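Local structure of twitching motility pilus retraction protein (Geobacter sulfurreducens PCA, 5ZFQ) at residues Phe132-Glu146 / Thr164-Arg177. The protein probably hydrolyses ATP as a hexameric motor that powers retraction of the type IV pilus. Sequence-based numbering, arbitrary orientation.
Sequences FEELGLPVVVKELAE and TTLAAIIDKINTER
In the RecA-like ATPase domain of this pilus retraction motor, helix 162-176, whose first turn carries the last residues of a probable Walker A P-loop, packs through Ala-168, Ile-169 and Lys-172 against Phe-132 and Val-141 of the two short helices that precede strand 150-155 and against Ala-145 just after them. The Phe-132 ring is sandwiched: CB of Ala-168 sits 4.2 Å above the plane over the ring centre, while the opposite face is covered near its rim by CA of Lys-142. CG anti to the carbonyl carbon (chi1 -57°) swings the end of the ring toward helix 162-176, with CE2 4.1 Å from CG1 of Ile-169. On the side toward strand 286-296, CD1 of Ile-169 meets CG1 of Val-141, and Met-290 of that strand touches both side chains.

The aliphatic chain of Lys-172 crosses Phe-132 at about a right angle, touches Ala-145, its CD 3.6 Å from CB of Ala-145, and turns at its last torsion (chi4 63°). There NZ bonds OE2 of Glu-176 on the syn side at 2.6 Å and forms a longer salt bridge, 3.6 Å, to OE2 of Glu-146, so one ammonium serves two carboxylates. Were Lys-172 an alanine, the neighbouring carboxylates of Glu-146 and Glu-176 would probably lose the positive charge they share, and a gap would open beside Phe-132 and Ala-145.

Toward the P-loop end, CD1 of Leu-135 rests 3.3 Å from the backbone O of Thr-164. At the far end the Arg-177 guanidinium, also bonded to the backbone O of Lys-147, presents its edge to the carbonyl of Ala-145, NH2 making a weak, bent hydrogen bond (129°) to O at 2.7 Å.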
loop_
_atom_site.group_PDB
_atom_site.type_symbol
_atom_site.label_atom_id
_atom_site.label_comp_id
_atom_site.label_asym_id
_atom_site.label_seq_id
_atom_site.Cartn_x
_atom_site.Cartn_y
_atom_site.Cartn_z
ATOM N N PHE A 132 -16.487 32.572 30.258
ATOM C CA PHE A 132 -15.062 32.664 30.545
ATOM C C PHE A 132 -14.796 32.823 32.037
ATOM O O PHE A 132 -13.918 32.158 32.588
ATOM C CB PHE A 132 -14.444 33.839 29.793
ATOM C CG PHE A 132 -14.648 33.783 28.316
ATOM C CD1 PHE A 132 -15.809 34.273 27.745
ATOM C CD2 PHE A 132 -13.680 33.232 27.499
ATOM C CE1 PHE A 132 -15.997 34.226 26.377
ATOM C CE2 PHE A 132 -13.860 33.175 26.142
ATOM C CZ PHE A 132 -15.020 33.676 25.575
ATOM N N GLU A 133 -15.558 33.722 32.663
ATOM C CA GLU A 133 -15.519 33.959 34.103
ATOM C C GLU A 133 -15.629 32.641 34.844
ATOM O O GLU A 133 -14.767 32.287 35.656
ATOM C CB GLU A 133 -16.659 34.891 34.555
ATOM C CG GLU A 133 -16.688 36.328 33.979
ATOM C CD GLU A 133 -16.596 36.432 32.442
ATOM O OE1 GLU A 133 -17.188 35.596 31.715
ATOM O OE2 GLU A 133 -15.944 37.387 31.962
ATOM N N GLU A 134 -16.702 31.918 34.540
ATOM C CA GLU A 134 -17.029 30.661 35.202
ATOM C C GLU A 134 -16.021 29.546 34.909
ATOM O O GLU A 134 -15.812 28.654 35.729
ATOM C CB GLU A 134 -18.436 30.216 34.792
ATOM C CG GLU A 134 -19.561 31.118 35.308
ATOM C CD GLU A 134 -20.799 31.094 34.409
ATOM O OE1 GLU A 134 -20.744 30.451 33.331
ATOM O OE2 GLU A 134 -21.814 31.744 34.766
ATOM N N LEU A 135 -15.395 29.581 33.741
ATOM C CA LEU A 135 -14.402 28.569 33.422
ATOM C C LEU A 135 -13.027 28.959 33.976
ATOM O O LEU A 135 -12.077 28.169 33.954
ATOM C CB LEU A 135 -14.344 28.344 31.911
ATOM C CG LEU A 135 -15.623 27.694 31.378
ATOM C CD1 LEU A 135 -15.615 27.583 29.869
ATOM C CD2 LEU A 135 -15.820 26.325 32.030
ATOM N N GLY A 136 -12.929 30.184 34.487
ATOM C CA GLY A 136 -11.676 30.677 35.033
ATOM C C GLY A 136 -10.667 31.052 33.961
ATOM O O GLY A 136 -9.469 31.205 34.235
ATOM N N LEU A 137 -11.153 31.189 32.731
ATOM C CA LEU A 137 -10.325 31.650 31.629
ATOM C C LEU A 137 -9.975 33.122 31.845
ATOM O O LEU A 137 -10.836 33.915 32.252
ATOM C CB LEU A 137 -11.042 31.443 30.296
ATOM C CG LEU A 137 -11.229 29.979 29.907
ATOM C CD1 LEU A 137 -12.271 29.814 28.843
ATOM C CD2 LEU A 137 -9.936 29.411 29.401
ATOM N N PRO A 138 -8.698 33.482 31.595
ATOM C CA PRO A 138 -8.218 34.868 31.701
ATOM C C PRO A 138 -8.783 35.730 30.564
ATOM O O PRO A 138 -9.218 35.188 29.531
ATOM C CB PRO A 138 -6.699 34.721 31.597
ATOM C CG PRO A 138 -6.498 33.482 30.765
ATOM C CD PRO A 138 -7.654 32.566 31.083
ATOM N N VAL A 139 -8.776 37.045 30.744
ATOM C CA VAL A 139 -9.422 37.937 29.793
ATOM C C VAL A 139 -8.812 37.843 28.398
ATOM O O VAL A 139 -9.453 38.201 27.410
ATOM C CB VAL A 139 -9.347 39.385 30.264
ATOM C CG1 VAL A 139 -9.830 39.487 31.717
ATOM C CG2 VAL A 139 -7.930 39.900 30.126
ATOM N N VAL A 140 -7.582 37.347 28.308
ATOM C CA VAL A 140 -6.903 37.290 27.015
ATOM C C VAL A 140 -7.660 36.368 26.083
ATOM O O VAL A 140 -7.643 36.552 24.867
ATOM C CB VAL A 140 -5.435 36.814 27.142
ATOM C CG1 VAL A 140 -5.360 35.340 27.590
ATOM C CG2 VAL A 140 -4.684 37.040 25.831
ATOM N N VAL A 141 -8.347 35.387 26.659
ATOM C CA VAL A 141 -9.089 34.435 25.841
ATOM C C VAL A 141 -10.268 35.165 25.243
ATOM O O VAL A 141 -10.555 35.033 24.064
ATOM C CB VAL A 141 -9.587 33.219 26.635
ATOM C CG1 VAL A 141 -10.216 32.223 25.683
ATOM C CG2 VAL A 141 -8.447 32.568 27.391
ATOM N N LYS A 142 -10.931 35.954 26.081
ATOM C CA LYS A 142 -12.041 36.785 25.647
ATOM C C LYS A 142 -11.609 37.728 24.524
ATOM O O LYS A 142 -12.333 37.902 23.534
ATOM C CB LYS A 142 -12.611 37.560 26.833
ATOM C CG LYS A 142 -13.880 38.278 26.478
ATOM C CD LYS A 142 -14.704 38.702 27.698
ATOM C CE LYS A 142 -13.846 38.970 28.919
ATOM N NZ LYS A 142 -14.392 38.278 30.121
ATOM N N GLU A 143 -10.422 38.313 24.674
ATOM C CA GLU A 143 -9.867 39.180 23.648
ATOM C C GLU A 143 -9.655 38.408 22.351
ATOM O O GLU A 143 -9.875 38.942 21.257
ATOM C CB GLU A 143 -8.543 39.788 24.104
ATOM C CG GLU A 143 -8.676 40.858 25.180
ATOM C CD GLU A 143 -7.325 41.420 25.634
ATOM O OE1 GLU A 143 -6.278 41.048 25.037
ATOM O OE2 GLU A 143 -7.323 42.238 26.589
ATOM N N LEU A 144 -9.213 37.158 22.477
ATOM C CA LEU A 144 -8.965 36.318 21.307
ATOM C C LEU A 144 -10.262 35.991 20.577
ATOM O O LEU A 144 -10.260 35.790 19.363
ATOM C CB LEU A 144 -8.252 35.028 21.705
ATOM C CG LEU A 144 -6.759 35.149 22.015
ATOM C CD1 LEU A 144 -6.266 33.806 22.460
ATOM C CD2 LEU A 144 -6.009 35.597 20.799
ATOM N N ALA A 145 -11.365 35.967 21.325
ATOM C CA ALA A 145 -12.688 35.656 20.786
ATOM C C ALA A 145 -13.286 36.852 20.067
ATOM O O ALA A 145 -14.382 36.779 19.494
ATOM C CB ALA A 145 -13.619 35.189 21.901
ATOM N N GLU A 146 -12.565 37.964 20.115
ATOM C CA GLU A 146 -13.005 39.155 19.425
ATOM C C GLU A 146 -12.217 39.334 18.143
ATOM O O GLU A 146 -12.389 40.332 17.446
ATOM C CB GLU A 146 -12.874 40.385 20.322
ATOM C CG GLU A 146 -13.960 40.476 21.368
ATOM C CD GLU A 146 -13.637 41.481 22.470
ATOM O OE1 GLU A 146 -12.613 42.184 22.342
ATOM O OE2 GLU A 146 -14.412 41.573 23.457
ATOM N N THR A 164 -15.294 23.031 26.251
ATOM C CA THR A 164 -15.940 24.122 26.993
ATOM C C THR A 164 -15.292 25.466 26.685
ATOM O O THR A 164 -15.945 26.505 26.775
ATOM C CB THR A 164 -15.929 23.926 28.555
ATOM O OG1 THR A 164 -14.591 23.757 29.037
ATOM C CG2 THR A 164 -16.743 22.736 28.954
ATOM N N THR A 165 -14.007 25.449 26.347
ATOM C CA THR A 165 -13.314 26.678 25.979
ATOM C C THR A 165 -13.797 27.142 24.612
ATOM O O THR A 165 -14.150 28.312 24.429
ATOM C CB THR A 165 -11.791 26.491 25.981
ATOM O OG1 THR A 165 -11.326 26.432 27.336
ATOM C CG2 THR A 165 -11.110 27.644 25.282
ATOM N N LEU A 166 -13.846 26.210 23.666
ATOM C CA LEU A 166 -14.388 26.475 22.339
ATOM C C LEU A 166 -15.865 26.862 22.360
ATOM O O LEU A 166 -16.280 27.794 21.667
ATOM C CB LEU A 166 -14.180 25.247 21.459
ATOM C CG LEU A 166 -12.699 25.188 21.111
ATOM C CD1 LEU A 166 -12.297 23.805 20.636
ATOM C CD2 LEU A 166 -12.421 26.260 20.067
ATOM N N ALA A 167 -16.652 26.155 23.161
ATOM C CA ALA A 167 -18.049 26.489 23.347
ATOM C C ALA A 167 -18.226 27.940 23.777
ATOM O O ALA A 167 -19.069 28.658 23.236
ATOM C CB ALA A 167 -18.675 25.557 24.370
ATOM N N ALA A 168 -17.429 28.376 24.744
ATOM C CA ALA A 168 -17.577 29.721 25.292
ATOM C C ALA A 168 -17.198 30.776 24.256
ATOM O O ALA A 168 -17.827 31.835 24.153
ATOM C CB ALA A 168 -16.734 29.871 26.539
ATOM N N ILE A 169 -16.153 30.476 23.496
ATOM C CA ILE A 169 -15.701 31.350 22.424
ATOM C C ILE A 169 -16.784 31.506 21.355
ATOM O O ILE A 169 -17.105 32.627 20.935
ATOM C CB ILE A 169 -14.401 30.818 21.778
ATOM C CG1 ILE A 169 -13.212 31.078 22.710
ATOM C CG2 ILE A 169 -14.175 31.477 20.432
ATOM C CD1 ILE A 169 -11.951 30.325 22.341
ATOM N N ILE A 170 -17.355 30.382 20.932
ATOM C CA ILE A 170 -18.360 30.415 19.886
ATOM C C ILE A 170 -19.622 31.113 20.369
ATOM O O ILE A 170 -20.226 31.898 19.616
ATOM C CB ILE A 170 -18.678 28.994 19.381
ATOM C CG1 ILE A 170 -17.504 28.491 18.527
ATOM C CG2 ILE A 170 -19.948 28.984 18.553
ATOM C CD1 ILE A 170 -17.379 27.004 18.458
ATOM N N ASP A 171 -20.000 30.858 21.621
ATOM C CA ASP A 171 -21.153 31.514 22.217
ATOM C C ASP A 171 -20.996 33.028 22.171
ATOM O O ASP A 171 -21.941 33.753 21.841
ATOM C CB ASP A 171 -21.348 31.063 23.661
ATOM C CG ASP A 171 -22.594 31.659 24.295
ATOM O OD1 ASP A 171 -23.677 31.672 23.662
ATOM O OD2 ASP A 171 -22.487 32.130 25.443
ATOM N N LYS A 172 -19.798 33.501 22.510
ATOM C CA LYS A 172 -19.517 34.925 22.518
ATOM C C LYS A 172 -19.609 35.495 21.099
ATOM O O LYS A 172 -20.134 36.600 20.898
ATOM C CB LYS A 172 -18.142 35.199 23.114
ATOM C CG LYS A 172 -17.775 36.680 23.100
ATOM C CD LYS A 172 -16.327 36.923 23.529
ATOM C CE LYS A 172 -15.999 38.416 23.584
ATOM N NZ LYS A 172 -16.798 39.183 24.611
ATOM N N ILE A 173 -19.103 34.736 20.127
ATOM C CA ILE A 173 -19.124 35.144 18.741
ATOM C C ILE A 173 -20.551 35.233 18.235
ATOM O O ILE A 173 -20.946 36.222 17.617
ATOM C CB ILE A 173 -18.334 34.162 17.874
ATOM C CG1 ILE A 173 -16.845 34.269 18.188
ATOM C CG2 ILE A 173 -18.591 34.401 16.383
ATOM C CD1 ILE A 173 -16.010 33.204 17.518
ATOM N N ASN A 174 -21.305 34.173 18.500
ATOM C CA ASN A 174 -22.711 34.065 18.160
ATOM C C ASN A 174 -23.561 35.190 18.757
ATOM O O ASN A 174 -24.604 35.576 18.190
ATOM C CB ASN A 174 -23.214 32.702 18.646
ATOM C CG ASN A 174 -24.653 32.407 18.255
ATOM O OD1 ASN A 174 -25.202 32.987 17.326
ATOM N ND2 ASN A 174 -25.270 31.492 18.988
ATOM N N THR A 175 -23.122 35.694 19.913
ATOM C CA THR A 175 -23.807 36.772 20.615
ATOM C C THR A 175 -23.481 38.137 19.993
ATOM O O THR A 175 -24.348 39.013 19.879
ATOM C CB THR A 175 -23.434 36.805 22.134
ATOM O OG1 THR A 175 -23.834 35.581 22.773
ATOM C CG2 THR A 175 -24.120 37.970 22.842
ATOM N N GLU A 176 -22.228 38.309 19.577
ATOM C CA GLU A 176 -21.744 39.626 19.181
ATOM C C GLU A 176 -21.722 39.876 17.673
ATOM O O GLU A 176 -21.914 41.008 17.249
ATOM C CB GLU A 176 -20.343 39.855 19.751
ATOM C CG GLU A 176 -20.285 39.931 21.262
ATOM C CD GLU A 176 -18.863 40.108 21.792
ATOM O OE1 GLU A 176 -17.910 40.277 20.983
ATOM O OE2 GLU A 176 -18.700 40.070 23.030
ATOM N N ARG A 177 -21.493 38.846 16.860
ATOM C CA ARG A 177 -21.327 39.065 15.417
ATOM C C ARG A 177 -22.565 38.749 14.576
ATOM O O ARG A 177 -23.522 38.172 15.062
ATOM C CB ARG A 177 -20.147 38.240 14.892
ATOM C CG ARG A 177 -18.845 38.566 15.575
ATOM C CD ARG A 177 -17.659 37.782 15.048
ATOM N NE ARG A 177 -16.615 37.732 16.067
ATOM C CZ ARG A 177 -15.350 37.393 15.845
ATOM N NH1 ARG A 177 -14.938 37.066 14.629
ATOM N NH2 ARG A 177 -14.484 37.388 16.848
#